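PDB 1VBL: pectate lyase 47 from Bacillus sp. TS-47, which cleaves pectate, the polygalacturonate backbone of pectin, by elimination, probably with the help of bound calcium, as a thermostable secreted lyase. Local coordinates for residues 153-158 with 195-200; 239-244 with 270-275; 158-163 with 200-205; 59-64 with 132-137. All coordinates share one frame; numbering follows the deposited sequence.

Interaction 1 of 4, residues 153-158 with 195-200; sequences KNVDNV and EGSSHI
Asp-156 and Ser-198 face each other, CA atoms 4.9 Å apart, on successive coils of the parallel beta-helix, just before the chain bends at His-199. Traced outward, the Asp-156 side chain first brings CB to 3.7 Å from Ser-198 O. CG stands anti to its own carbonyl carbon, beside the backbone N (chi1 -52°), and this swings the carboxylate toward the serine. OD2 then accepts the hydroxyl of Ser-198 OG at 2.5 Å through its anti lone pair, whereas OD1 has a water 3.1 Å away. Ser-198 OG also receives a weak bond from His-199 ND1. An alanine in place of Asp-156 would probably leave the Ser-198 hydroxyl without its charged acceptor and free to turn.

Between the coils, the N-H groups of Asn-154, Ser-198, Asn-157 and Val-158 bond the carbonyls of Glu-195, Val-155, Ser-198 and His-199 respectively. Where the ladder is interrupted, the buried Ser-197 OG substitutes for a carbonyl: Val-155 N donates to it at 3.1 Å, nearly straight at 171°. The same hydroxyl is hydrogen-bonded to Ile-152 O. Further on, Val-158 and Ile-200 lie side by side, with Ile-200 CD1 3.6 Å from Val-158 CB.

Interaction 2 of 4, residues 239-244 with 270-275; sequences DFITIS and LRVTLH
Asp-239 and Arg-271 form the ionic part of this contact. The guanidinium approaches side-on, NE giving a bond to OD1 and NH2 one to OD2 at 2.7 Å; both oxygens are met on their syn side, and the two flat groups are only 20° from coplanar. Arg-271 N adds a bond to the same OD1 at 3.0 Å, while His-269 ND1 is a further partner of OD2. Phe-240 CZ lies 3.1 Å above one face of the guanidinium, toward its rim. An alanine in place of Arg-271 would probably leave the buried Asp-239 carboxylate without its countercharge and Phe-240 without this neighbour.

Among backbone bonds, Ile-241 N, Thr-273 N, Ile-243 N and His-275 N reach Arg-271 O, Ile-241 O, Thr-273 O and Ile-243 O in turn, the shortest being Ile-243 N to Thr-273 O at 2.7 Å.

Apolar packing occupies one face, where Ile-243 CD1 meets Leu-274 CD2 at 3.9 Å. On the opposite face a CH-pi contact sets Ser-244 CB over the His-275 ring, 3.7 Å from its centroid.

Strands only 9° apart, with Ile over Val, Thr over Thr and Ile over Leu, are characteristic of the parallel beta-helix of pectate lyases.

Interaction 3 of 4, residues 158-163 with 200-205; sequences VIIRNI and IWIDHN
Arg-161 and Asp-203 lie side by side in a buried salt bridge that concentrates three donors on one oxygen. Asp-203 OD2 accepts from Arg-161 NE and from Arg-161 NH2, each at 2.9 Å, and from His-204 ND1 at 2.7 Å. The two arginine bonds are bent, as both nitrogens share a single atom; the guanidinium is also turned 54° from the carboxylate plane. Asp-203 OD1 is satisfied separately by Ser-244 OG, and Arg-161 NH1 by a salt bridge to Glu-6. A bend at chi3 (74°) of Arg-161 lays the guanidinium against Trp-201, whose CH2 sits 3.5 Å above its centre. The indole NE1 is in turn hydrogen-bonded to Ser-244 OG.

Main-chain groups are matched by Trp-201 N to Val-158 O, Ile-160 N to Trp-201 O and Asp-203 N to Ile-160 O. Ile-160 O takes a second bond, from Asn-205 ND2 at 2.9 Å, which comes from above the carbonyl plane. The other end of that amide, Asn-205 OD1, accepts Ile-163 N at 3.0 Å. On the interior face, Ile-160 CG1 packs 3.7 Å from Ile-202 CD1.

Asn-205 thus binds the coil before it with both ends of its amide, and Asn-246 repeats the pattern by bonding Ile-202 O. Such stacked turn asparagines form the asparagine ladder of the pectate lyase beta-helix.

Interaction 4 of 4, residues 59-64 with 132-137; sequences KIIYVK and SNTSII
Lys-59 and Thr-134 begin a parallel strand pair near one end of the beta-helix, with the strand axes 4.7 Å apart and inclined by 13°. The tight part is the backbone ladder together with the buried lysine. Lys-59 N, Ser-135 N, Ile-61 N, Ile-137 N and Val-63 N bond Asn-133 O, Lys-59 O, Ser-135 O, Ile-61 O and Ile-137 O in turn. The side chain of Lys-59 leaves with CG between its backbone N and carbonyl carbon (chi1 53°), then curls at chi4, and NZ bonds Thr-134 OG1 at 2.8 Å. Val-57 O and Asn-55 O are further partners of this ammonium, which would probably offset the cost of burying its charge. Thr-134 OG1 is itself hydrogen-bonded to Gly-131 O.

On the same face the Val-63 and Ile-136 side chains cross, Val-63 CG2 lying 3.8 Å from Ile-136 CG2, while Ile-61, on that face with its bridge partner Ile-136, packs against Leu-41 and Ala-44 of helix 38-44.

The other face is more open toward its far end. There the partly exposed Tyr-62 ring runs alongside Ile-137, and its OH bonds Gly-4 N and Glu-2. At the opposite end Ser-132 and Asn-133, also partly exposed, bond Asp-156 N and Ser-56 O through their side chains. Ile-60 CG2 sits 3.6 Å above the Tyr-62 ring plane, and Tyr-62 CD1 lies 3.8 Å from Ile-137 CB.

The four contacts follow one run of parallel strands through the beta-helix: interaction 4 adjoins interactions 1 and 3, which continue into each other through the shared Val-158 and Ile-200, and interaction 2 lies on the far side. Ser-132 OG meets Asp-156 N at 2.9 Å between interactions 4 and 1, and Ser-244 OG meets Asp-203 OD1 at 2.7 Å between interactions 2 and 3. Interactions 2 and 4 do not touch. Toward the calcium held by Asp-190, Asp-229 and Asp-233, interaction 1 comes closest, the Glu-195 side chain being about 7 Å from the ion. The side chain of Leu-270 in interaction 2 is about 12 Å from the bound calcium ion.

Interaction 1 of 4, residues 153-158 with 195-200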
loop_
_atom_site.group_PDB
_atom_site.type_symbol
_atom_site.label_atom_id
_atom_site.label_comp_id
_atom_site.label_asym_id
_atom_site.label_seq_id
_atom_site.Cartn_x
_atom_site.Cartn_y
_atom_site.Cartn_z
ATOM N N LYS A 153 3.095 12.452 -4.794
ATOM C CA LYS A 153 4.077 13.187 -4.010
ATOM C C LYS A 153 3.914 14.703 -3.969
ATOM O O LYS A 153 3.877 15.367 -5.005
ATOM C CB LYS A 153 5.475 12.847 -4.525
ATOM C CG LYS A 153 6.604 13.459 -3.720
ATOM C CD LYS A 153 7.943 12.939 -4.207
ATOM C CE LYS A 153 9.086 13.415 -3.329
ATOM N NZ LYS A 153 10.354 12.730 -3.709
ATOM N N ASN A 154 3.840 15.235 -2.751
ATOM C CA ASN A 154 3.694 16.665 -2.517
ATOM C C ASN A 154 2.506 17.288 -3.238
ATOM O O ASN A 154 2.579 18.422 -3.709
ATOM C CB ASN A 154 4.980 17.403 -2.906
ATOM C CG ASN A 154 6.174 16.956 -2.087
ATOM O OD1 ASN A 154 6.126 16.942 -0.857
ATOM N ND2 ASN A 154 7.256 16.592 -2.765
ATOM N N VAL A 155 1.409 16.545 -3.326
ATOM C CA VAL A 155 0.214 17.064 -3.977
ATOM C C VAL A 155 -0.980 16.951 -3.042
ATOM O O VAL A 155 -0.857 16.437 -1.928
ATOM C CB VAL A 155 -0.083 16.313 -5.296
ATOM C CG1 VAL A 155 1.008 16.610 -6.305
ATOM C CG2 VAL A 155 -0.180 14.812 -5.045
ATOM N N ASP A 156 -2.129 17.448 -3.482
ATOM C CA ASP A 156 -3.332 17.386 -2.665
ATOM C C ASP A 156 -4.550 17.108 -3.521
ATOM O O ASP A 156 -4.570 17.424 -4.711
ATOM C CB ASP A 156 -3.573 18.712 -1.924
ATOM C CG ASP A 156 -2.364 19.181 -1.138
ATOM O OD1 ASP A 156 -1.459 19.797 -1.740
ATOM O OD2 ASP A 156 -2.318 18.930 0.085
ATOM N N ASN A 157 -5.561 16.508 -2.903
ATOM C CA ASN A 157 -6.826 16.237 -3.564
ATOM C C ASN A 157 -6.736 15.292 -4.755
ATOM O O ASN A 157 -6.836 15.711 -5.914
ATOM C CB ASN A 157 -7.439 17.575 -3.988
ATOM C CG ASN A 157 -8.894 17.458 -4.321
ATOM O OD1 ASN A 157 -9.615 16.682 -3.698
ATOM N ND2 ASN A 157 -9.347 18.244 -5.292
ATOM N N VAL A 158 -6.576 14.006 -4.460
ATOM C CA VAL A 158 -6.446 12.989 -5.491
ATOM C C VAL A 158 -7.353 11.797 -5.206
ATOM O O VAL A 158 -7.448 11.332 -4.071
ATOM C CB VAL A 158 -4.984 12.495 -5.589
ATOM C CG1 VAL A 158 -4.864 11.382 -6.626
ATOM C CG2 VAL A 158 -4.077 13.659 -5.951
ATOM N N GLU A 195 3.309 10.378 -0.585
ATOM C CA GLU A 195 4.370 11.056 0.156
ATOM C C GLU A 195 4.126 12.562 0.229
ATOM O O GLU A 195 3.955 13.219 -0.795
ATOM C CB GLU A 195 5.722 10.785 -0.520
ATOM C CG GLU A 195 5.923 9.334 -0.934
ATOM C CD GLU A 195 7.185 9.106 -1.758
ATOM O OE1 GLU A 195 7.306 8.016 -2.358
ATOM O OE2 GLU A 195 8.054 10.004 -1.805
ATOM N N GLY A 196 4.110 13.103 1.445
ATOM C CA GLY A 196 3.889 14.528 1.629
ATOM C C GLY A 196 2.630 15.038 0.955
ATOM O O GLY A 196 2.574 16.184 0.514
ATOM N N SER A 197 1.605 14.194 0.885
ATOM C CA SER A 197 0.362 14.588 0.240
ATOM C C SER A 197 -0.837 14.467 1.166
ATOM O O SER A 197 -0.826 13.676 2.108
ATOM C CB SER A 197 0.139 13.732 -1.004
ATOM O OG SER A 197 1.238 13.847 -1.889
ATOM N N SER A 198 -1.878 15.246 0.892
ATOM C CA SER A 198 -3.075 15.203 1.721
ATOM C C SER A 198 -4.353 15.134 0.893
ATOM O O SER A 198 -4.354 15.436 -0.300
ATOM C CB SER A 198 -3.125 16.418 2.651
ATOM O OG SER A 198 -3.390 17.603 1.926
ATOM N N HIS A 199 -5.440 14.739 1.551
ATOM C CA HIS A 199 -6.746 14.598 0.915
ATOM C C HIS A 199 -6.687 13.651 -0.272
ATOM O O HIS A 199 -6.864 14.047 -1.426
ATOM C CB HIS A 199 -7.294 15.966 0.501
ATOM C CG HIS A 199 -7.682 16.822 1.664
ATOM N ND1 HIS A 199 -6.819 17.725 2.246
ATOM C CD2 HIS A 199 -8.814 16.853 2.406
ATOM C CE1 HIS A 199 -7.402 18.275 3.296
ATOM N NE2 HIS A 199 -8.614 17.762 3.416
ATOM N N ILE A 200 -6.435 12.384 0.035
ATOM C CA ILE A 200 -6.336 11.347 -0.981
ATOM C C ILE A 200 -7.357 10.262 -0.682
ATOM O O ILE A 200 -7.461 9.798 0.450
ATOM C CB ILE A 200 -4.937 10.693 -0.980
ATOM C CG1 ILE A 200 -3.844 11.767 -0.951
ATOM C CG2 ILE A 200 -4.791 9.782 -2.194
ATOM C CD1 ILE A 200 -3.844 12.708 -2.145
HETATM O O HOH W 1 4.416 18.416 0.641
HETATM O O HOH W 2 0.893 18.249 -0.517
#

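Interaction 2 of 4, residues 239-244 with 270-275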
loop_
_atom_site.group_PDB
_atom_site.type_symbol
_atom_site.label_atom_id
_atom_site.label_comp_id
_atom_site.label_asym_id
_atom_site.label_seq_id
_atom_site.Cartn_x
_atom_site.Cartn_y
_atom_site.Cartn_z
ATOM N N ASP A 239 -1.300 13.321 4.953
ATOM C CA ASP A 239 -2.360 13.524 5.932
ATOM C C ASP A 239 -3.732 13.492 5.273
ATOM O O ASP A 239 -3.856 13.747 4.078
ATOM C CB ASP A 239 -2.140 14.892 6.591
ATOM C CG ASP A 239 -2.560 14.934 8.048
ATOM O OD1 ASP A 239 -2.978 13.897 8.598
ATOM O OD2 ASP A 239 -2.458 16.026 8.649
ATOM N N PHE A 240 -4.756 13.184 6.065
ATOM C CA PHE A 240 -6.136 13.159 5.581
ATOM C C PHE A 240 -6.321 12.233 4.386
ATOM O O PHE A 240 -6.524 12.674 3.251
ATOM C CB PHE A 240 -6.558 14.588 5.237
ATOM C CG PHE A 240 -6.339 15.556 6.366
ATOM C CD1 PHE A 240 -5.617 16.731 6.171
ATOM C CD2 PHE A 240 -6.827 15.275 7.637
ATOM C CE1 PHE A 240 -5.378 17.609 7.230
ATOM C CE2 PHE A 240 -6.593 16.146 8.704
ATOM C CZ PHE A 240 -5.868 17.313 8.498
ATOM N N ILE A 241 -6.270 10.939 4.670
ATOM C CA ILE A 241 -6.391 9.910 3.651
ATOM C C ILE A 241 -7.483 8.908 4.000
ATOM O O ILE A 241 -7.632 8.535 5.157
ATOM C CB ILE A 241 -5.061 9.146 3.529
ATOM C CG1 ILE A 241 -3.928 10.137 3.238
ATOM C CG2 ILE A 241 -5.160 8.072 2.456
ATOM C CD1 ILE A 241 -2.555 9.505 3.246
ATOM N N THR A 242 -8.248 8.486 2.996
ATOM C CA THR A 242 -9.287 7.485 3.201
ATOM C C THR A 242 -9.037 6.328 2.237
ATOM O O THR A 242 -8.948 6.520 1.024
ATOM C CB THR A 242 -10.706 8.053 2.970
ATOM O OG1 THR A 242 -11.021 8.990 4.010
ATOM C CG2 THR A 242 -11.746 6.923 2.992
ATOM N N ILE A 243 -8.905 5.132 2.800
ATOM C CA ILE A 243 -8.659 3.903 2.046
ATOM C C ILE A 243 -9.886 3.030 2.282
ATOM O O ILE A 243 -10.059 2.465 3.366
ATOM C CB ILE A 243 -7.396 3.196 2.580
ATOM C CG1 ILE A 243 -6.183 4.118 2.404
ATOM C CG2 ILE A 243 -7.190 1.865 1.869
ATOM C CD1 ILE A 243 -4.915 3.584 3.028
ATOM N N SER A 244 -10.732 2.910 1.263
ATOM C CA SER A 244 -11.966 2.160 1.427
ATOM C C SER A 244 -12.350 1.196 0.315
ATOM O O SER A 244 -12.074 1.427 -0.861
ATOM C CB SER A 244 -13.113 3.144 1.627
ATOM O OG SER A 244 -13.175 4.053 0.540
ATOM N N LEU A 270 -0.360 11.912 9.334
ATOM C CA LEU A 270 -0.645 10.513 9.050
ATOM C C LEU A 270 -2.024 10.090 9.551
ATOM O O LEU A 270 -2.213 8.970 10.024
ATOM C CB LEU A 270 0.441 9.624 9.659
ATOM C CG LEU A 270 1.843 9.877 9.087
ATOM C CD1 LEU A 270 2.859 8.978 9.780
ATOM C CD2 LEU A 270 1.841 9.620 7.587
ATOM N N ARG A 271 -2.987 10.999 9.444
ATOM C CA ARG A 271 -4.354 10.706 9.849
ATOM C C ARG A 271 -5.008 9.983 8.678
ATOM O O ARG A 271 -5.291 10.575 7.637
ATOM C CB ARG A 271 -5.080 12.004 10.203
ATOM C CG ARG A 271 -4.649 12.529 11.571
ATOM C CD ARG A 271 -5.161 13.927 11.878
ATOM N NE ARG A 271 -4.423 14.958 11.154
ATOM C CZ ARG A 271 -4.421 16.243 11.492
ATOM N NH1 ARG A 271 -5.115 16.648 12.547
ATOM N NH2 ARG A 271 -3.739 17.125 10.771
ATOM N N VAL A 272 -5.224 8.685 8.861
ATOM C CA VAL A 272 -5.782 7.842 7.817
ATOM C C VAL A 272 -6.945 6.998 8.322
ATOM O O VAL A 272 -6.974 6.588 9.479
ATOM C CB VAL A 272 -4.694 6.866 7.276
ATOM C CG1 VAL A 272 -5.231 6.077 6.083
ATOM C CG2 VAL A 272 -3.436 7.638 6.893
ATOM N N THR A 273 -7.903 6.750 7.438
ATOM C CA THR A 273 -9.056 5.915 7.750
ATOM C C THR A 273 -9.050 4.779 6.743
ATOM O O THR A 273 -8.928 5.012 5.537
ATOM C CB THR A 273 -10.394 6.665 7.586
ATOM O OG1 THR A 273 -10.464 7.738 8.526
ATOM C CG2 THR A 273 -11.568 5.718 7.822
ATOM N N LEU A 274 -9.164 3.554 7.241
ATOM C CA LEU A 274 -9.204 2.376 6.388
ATOM C C LEU A 274 -10.446 1.595 6.771
ATOM O O LEU A 274 -10.568 1.125 7.906
ATOM C CB LEU A 274 -7.975 1.491 6.601
ATOM C CG LEU A 274 -6.600 2.129 6.408
ATOM C CD1 LEU A 274 -6.142 2.742 7.721
ATOM C CD2 LEU A 274 -5.602 1.066 5.947
ATOM N N HIS A 275 -11.377 1.461 5.837
ATOM C CA HIS A 275 -12.584 0.723 6.139
ATOM C C HIS A 275 -13.111 -0.090 4.969
ATOM O O HIS A 275 -12.908 0.256 3.800
ATOM C CB HIS A 275 -13.663 1.674 6.695
ATOM C CG HIS A 275 -14.223 2.642 5.695
ATOM N ND1 HIS A 275 -15.250 2.313 4.836
ATOM C CD2 HIS A 275 -13.936 3.943 5.455
ATOM C CE1 HIS A 275 -15.573 3.369 4.112
ATOM N NE2 HIS A 275 -14.791 4.374 4.468
#

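Interaction 3 of 4, residues 158-163 with 200-205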
loop_
_atom_site.group_PDB
_atom_site.type_symbol
_atom_site.label_atom_id
_atom_site.label_comp_id
_atom_site.label_asym_id
_atom_site.label_seq_id
_atom_site.Cartn_x
_atom_site.Cartn_y
_atom_site.Cartn_z
ATOM N N VAL A 158 -6.576 14.006 -4.460
ATOM C CA VAL A 158 -6.446 12.989 -5.491
ATOM C C VAL A 158 -7.353 11.797 -5.206
ATOM O O VAL A 158 -7.448 11.332 -4.071
ATOM C CB VAL A 158 -4.984 12.495 -5.589
ATOM C CG1 VAL A 158 -4.864 11.382 -6.626
ATOM C CG2 VAL A 158 -4.077 13.659 -5.951
ATOM N N ILE A 159 -8.018 11.316 -6.249
ATOM C CA ILE A 159 -8.918 10.176 -6.137
ATOM C C ILE A 159 -8.483 9.068 -7.101
ATOM O O ILE A 159 -8.282 9.316 -8.286
ATOM C CB ILE A 159 -10.370 10.570 -6.497
ATOM C CG1 ILE A 159 -10.916 11.580 -5.487
ATOM C CG2 ILE A 159 -11.250 9.325 -6.533
ATOM C CD1 ILE A 159 -12.363 11.998 -5.759
ATOM N N ILE A 160 -8.339 7.851 -6.585
ATOM C CA ILE A 160 -7.956 6.706 -7.410
ATOM C C ILE A 160 -8.988 5.614 -7.155
ATOM O O ILE A 160 -9.141 5.153 -6.021
ATOM C CB ILE A 160 -6.571 6.156 -7.025
ATOM C CG1 ILE A 160 -5.536 7.286 -7.017
ATOM C CG2 ILE A 160 -6.173 5.042 -8.002
ATOM C CD1 ILE A 160 -5.334 7.962 -8.352
ATOM N N ARG A 161 -9.695 5.192 -8.199
ATOM C CA ARG A 161 -10.726 4.176 -8.021
ATOM C C ARG A 161 -10.895 3.209 -9.185
ATOM O O ARG A 161 -10.535 3.504 -10.326
ATOM C CB ARG A 161 -12.090 4.838 -7.789
ATOM C CG ARG A 161 -12.139 5.907 -6.707
ATOM C CD ARG A 161 -13.527 6.539 -6.651
ATOM N NE ARG A 161 -14.526 5.659 -6.044
ATOM C CZ ARG A 161 -15.840 5.872 -6.092
ATOM N NH1 ARG A 161 -16.322 6.932 -6.731
ATOM N NH2 ARG A 161 -16.674 5.039 -5.477
ATOM N N ASN A 162 -11.467 2.054 -8.861
ATOM C CA ASN A 162 -11.803 1.010 -9.822
ATOM C C ASN A 162 -10.688 0.446 -10.696
ATOM O O ASN A 162 -10.914 0.124 -11.864
ATOM C CB ASN A 162 -12.943 1.518 -10.704
ATOM C CG ASN A 162 -13.753 0.394 -11.310
ATOM O OD1 ASN A 162 -14.049 -0.597 -10.643
ATOM N ND2 ASN A 162 -14.126 0.546 -12.571
ATOM N N ILE A 163 -9.494 0.300 -10.131
ATOM C CA ILE A 163 -8.379 -0.240 -10.895
ATOM C C ILE A 163 -7.744 -1.437 -10.189
ATOM O O ILE A 163 -7.664 -1.476 -8.964
ATOM C CB ILE A 163 -7.291 0.838 -11.116
ATOM C CG1 ILE A 163 -7.845 1.959 -11.999
ATOM C CG2 ILE A 163 -6.049 0.216 -11.740
ATOM C CD1 ILE A 163 -6.958 3.187 -12.052
ATOM N N ILE A 200 -6.435 12.384 0.035
ATOM C CA ILE A 200 -6.336 11.347 -0.981
ATOM C C ILE A 200 -7.357 10.262 -0.682
ATOM O O ILE A 200 -7.461 9.798 0.450
ATOM C CB ILE A 200 -4.937 10.693 -0.980
ATOM C CG1 ILE A 200 -3.844 11.767 -0.951
ATOM C CG2 ILE A 200 -4.791 9.782 -2.194
ATOM C CD1 ILE A 200 -3.844 12.708 -2.145
ATOM N N TRP A 201 -8.111 9.863 -1.698
ATOM C CA TRP A 201 -9.111 8.819 -1.536
ATOM C C TRP A 201 -8.771 7.665 -2.465
ATOM O O TRP A 201 -8.750 7.827 -3.683
ATOM C CB TRP A 201 -10.502 9.370 -1.859
ATOM C CG TRP A 201 -11.626 8.396 -1.641
ATOM C CD1 TRP A 201 -11.693 7.406 -0.696
ATOM C CD2 TRP A 201 -12.880 8.377 -2.330
ATOM N NE1 TRP A 201 -12.915 6.778 -0.754
ATOM C CE2 TRP A 201 -13.662 7.354 -1.748
ATOM C CE3 TRP A 201 -13.424 9.129 -3.383
ATOM C CZ2 TRP A 201 -14.962 7.063 -2.185
ATOM C CZ3 TRP A 201 -14.717 8.840 -3.816
ATOM C CH2 TRP A 201 -15.471 7.815 -3.216
ATOM N N ILE A 202 -8.477 6.511 -1.874
ATOM C CA ILE A 202 -8.146 5.295 -2.617
ATOM C C ILE A 202 -9.335 4.379 -2.378
ATOM O O ILE A 202 -9.497 3.844 -1.287
ATOM C CB ILE A 202 -6.871 4.646 -2.061
ATOM C CG1 ILE A 202 -5.724 5.670 -2.064
ATOM C CG2 ILE A 202 -6.526 3.396 -2.866
ATOM C CD1 ILE A 202 -5.443 6.289 -3.426
ATOM N N ASP A 203 -10.152 4.175 -3.404
ATOM C CA ASP A 203 -11.379 3.401 -3.232
ATOM C C ASP A 203 -11.699 2.394 -4.339
ATOM O O ASP A 203 -11.495 2.663 -5.520
ATOM C CB ASP A 203 -12.527 4.412 -3.081
ATOM C CG ASP A 203 -13.889 3.759 -2.990
ATOM O OD1 ASP A 203 -14.299 3.385 -1.873
ATOM O OD2 ASP A 203 -14.547 3.626 -4.043
ATOM N N HIS A 204 -12.217 1.235 -3.939
ATOM C CA HIS A 204 -12.590 0.177 -4.875
ATOM C C HIS A 204 -11.517 -0.218 -5.883
ATOM O O HIS A 204 -11.776 -0.313 -7.082
ATOM C CB HIS A 204 -13.883 0.538 -5.623
ATOM C CG HIS A 204 -15.130 0.275 -4.833
ATOM N ND1 HIS A 204 -15.736 1.235 -4.051
ATOM C CD2 HIS A 204 -15.875 -0.848 -4.694
ATOM C CE1 HIS A 204 -16.801 0.716 -3.465
ATOM N NE2 HIS A 204 -16.908 -0.547 -3.839
ATOM N N ASN A 205 -10.308 -0.448 -5.387
ATOM C CA ASN A 205 -9.214 -0.886 -6.234
ATOM C C ASN A 205 -8.855 -2.275 -5.739
ATOM O O ASN A 205 -9.282 -2.694 -4.661
ATOM C CB ASN A 205 -8.001 0.035 -6.086
ATOM C CG ASN A 205 -8.287 1.451 -6.539
ATOM O OD1 ASN A 205 -8.495 1.710 -7.729
ATOM N ND2 ASN A 205 -8.301 2.382 -5.590
#

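Interaction 4 of 4, residues 59-64 with 132-137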
loop_
_atom_site.group_PDB
_atom_site.type_symbol
_atom_site.label_atom_id
_atom_site.label_comp_id
_atom_site.label_asym_id
_atom_site.label_seq_id
_atom_site.Cartn_x
_atom_site.Cartn_y
_atom_site.Cartn_z
ATOM N N LYS A 59 -8.417 17.472 -13.371
ATOM C CA LYS A 59 -8.439 16.546 -14.492
ATOM C C LYS A 59 -8.943 15.166 -14.106
ATOM O O LYS A 59 -8.683 14.675 -13.001
ATOM C CB LYS A 59 -7.031 16.433 -15.085
ATOM C CG LYS A 59 -5.959 16.088 -14.055
ATOM C CD LYS A 59 -4.570 16.482 -14.534
ATOM C CE LYS A 59 -3.572 16.470 -13.386
ATOM N NZ LYS A 59 -3.993 17.354 -12.256
ATOM N N ILE A 60 -9.673 14.551 -15.028
ATOM C CA ILE A 60 -10.208 13.216 -14.827
ATOM C C ILE A 60 -9.570 12.322 -15.872
ATOM O O ILE A 60 -9.567 12.639 -17.064
ATOM C CB ILE A 60 -11.733 13.174 -15.001
ATOM C CG1 ILE A 60 -12.399 14.019 -13.915
ATOM C CG2 ILE A 60 -12.224 11.727 -14.935
ATOM C CD1 ILE A 60 -13.901 14.151 -14.069
ATOM N N ILE A 61 -9.025 11.204 -15.416
ATOM C CA ILE A 61 -8.363 10.269 -16.303
ATOM C C ILE A 61 -8.947 8.872 -16.159
ATOM O O ILE A 61 -8.809 8.235 -15.114
ATOM C CB ILE A 61 -6.854 10.234 -16.008
ATOM C CG1 ILE A 61 -6.272 11.641 -16.195
ATOM C CG2 ILE A 61 -6.169 9.226 -16.916
ATOM C CD1 ILE A 61 -4.811 11.766 -15.847
ATOM N N TYR A 62 -9.607 8.410 -17.216
ATOM C CA TYR A 62 -10.216 7.088 -17.233
ATOM C C TYR A 62 -9.242 6.081 -17.813
ATOM O O TYR A 62 -8.736 6.263 -18.921
ATOM C CB TYR A 62 -11.497 7.100 -18.071
ATOM C CG TYR A 62 -12.639 7.839 -17.414
ATOM C CD1 TYR A 62 -13.266 7.321 -16.281
ATOM C CD2 TYR A 62 -13.089 9.058 -17.920
ATOM C CE1 TYR A 62 -14.317 7.996 -15.667
ATOM C CE2 TYR A 62 -14.141 9.743 -17.312
ATOM C CZ TYR A 62 -14.750 9.206 -16.187
ATOM O OH TYR A 62 -15.790 9.876 -15.582
ATOM N N VAL A 63 -8.980 5.024 -17.055
ATOM C CA VAL A 63 -8.074 3.973 -17.488
ATOM C C VAL A 63 -8.876 2.849 -18.132
ATOM O O VAL A 63 -9.675 2.184 -17.466
ATOM C CB VAL A 63 -7.276 3.397 -16.297
ATOM C CG1 VAL A 63 -6.395 2.246 -16.764
ATOM C CG2 VAL A 63 -6.428 4.492 -15.666
ATOM N N LYS A 64 -8.673 2.647 -19.430
ATOM C CA LYS A 64 -9.385 1.589 -20.136
ATOM C C LYS A 64 -8.458 0.442 -20.505
ATOM O O LYS A 64 -7.439 0.644 -21.161
ATOM C CB LYS A 64 -10.046 2.127 -21.408
ATOM C CG LYS A 64 -10.849 1.060 -22.143
ATOM C CD LYS A 64 -11.539 1.598 -23.377
ATOM C CE LYS A 64 -12.353 0.506 -24.065
ATOM N NZ LYS A 64 -13.069 1.009 -25.274
ATOM N N SER A 132 -1.969 17.475 -8.318
ATOM C CA SER A 132 -3.115 17.784 -7.466
ATOM C C SER A 132 -4.409 17.866 -8.275
ATOM O O SER A 132 -4.381 18.086 -9.486
ATOM C CB SER A 132 -2.888 19.114 -6.738
ATOM O OG SER A 132 -1.785 19.030 -5.853
ATOM N N ASN A 133 -5.537 17.689 -7.592
ATOM C CA ASN A 133 -6.853 17.751 -8.223
ATOM C C ASN A 133 -6.964 16.777 -9.388
ATOM O O ASN A 133 -7.332 17.151 -10.508
ATOM C CB ASN A 133 -7.126 19.178 -8.700
ATOM C CG ASN A 133 -6.841 20.200 -7.627
ATOM O OD1 ASN A 133 -7.313 20.073 -6.497
ATOM N ND2 ASN A 133 -6.060 21.218 -7.967
ATOM N N THR A 134 -6.662 15.517 -9.110
ATOM C CA THR A 134 -6.707 14.492 -10.132
ATOM C C THR A 134 -7.563 13.310 -9.705
ATOM O O THR A 134 -7.548 12.905 -8.543
ATOM C CB THR A 134 -5.287 13.953 -10.442
ATOM O OG1 THR A 134 -4.410 15.045 -10.747
ATOM C CG2 THR A 134 -5.328 12.988 -11.628
ATOM N N SER A 135 -8.325 12.779 -10.651
ATOM C CA SER A 135 -9.138 11.599 -10.410
ATOM C C SER A 135 -8.722 10.602 -11.481
ATOM O O SER A 135 -8.856 10.874 -12.673
ATOM C CB SER A 135 -10.638 11.899 -10.544
ATOM O OG SER A 135 -11.141 12.587 -9.409
ATOM N N ILE A 136 -8.176 9.469 -11.055
ATOM C CA ILE A 136 -7.779 8.419 -11.983
ATOM C C ILE A 136 -8.781 7.312 -11.701
ATOM O O ILE A 136 -8.796 6.727 -10.611
ATOM C CB ILE A 136 -6.334 7.942 -11.724
ATOM C CG1 ILE A 136 -5.375 9.131 -11.861
ATOM C CG2 ILE A 136 -5.960 6.849 -12.722
ATOM C CD1 ILE A 136 -3.907 8.794 -11.660
ATOM N N ILE A 137 -9.628 7.050 -12.692
ATOM C CA ILE A 137 -10.707 6.080 -12.564
ATOM C C ILE A 137 -10.685 4.988 -13.621
ATOM O O ILE A 137 -10.652 5.274 -14.818
ATOM C CB ILE A 137 -12.074 6.800 -12.669
ATOM C CG1 ILE A 137 -12.125 7.981 -11.694
ATOM C CG2 ILE A 137 -13.206 5.817 -12.430
ATOM C CD1 ILE A 137 -11.938 7.612 -10.241
#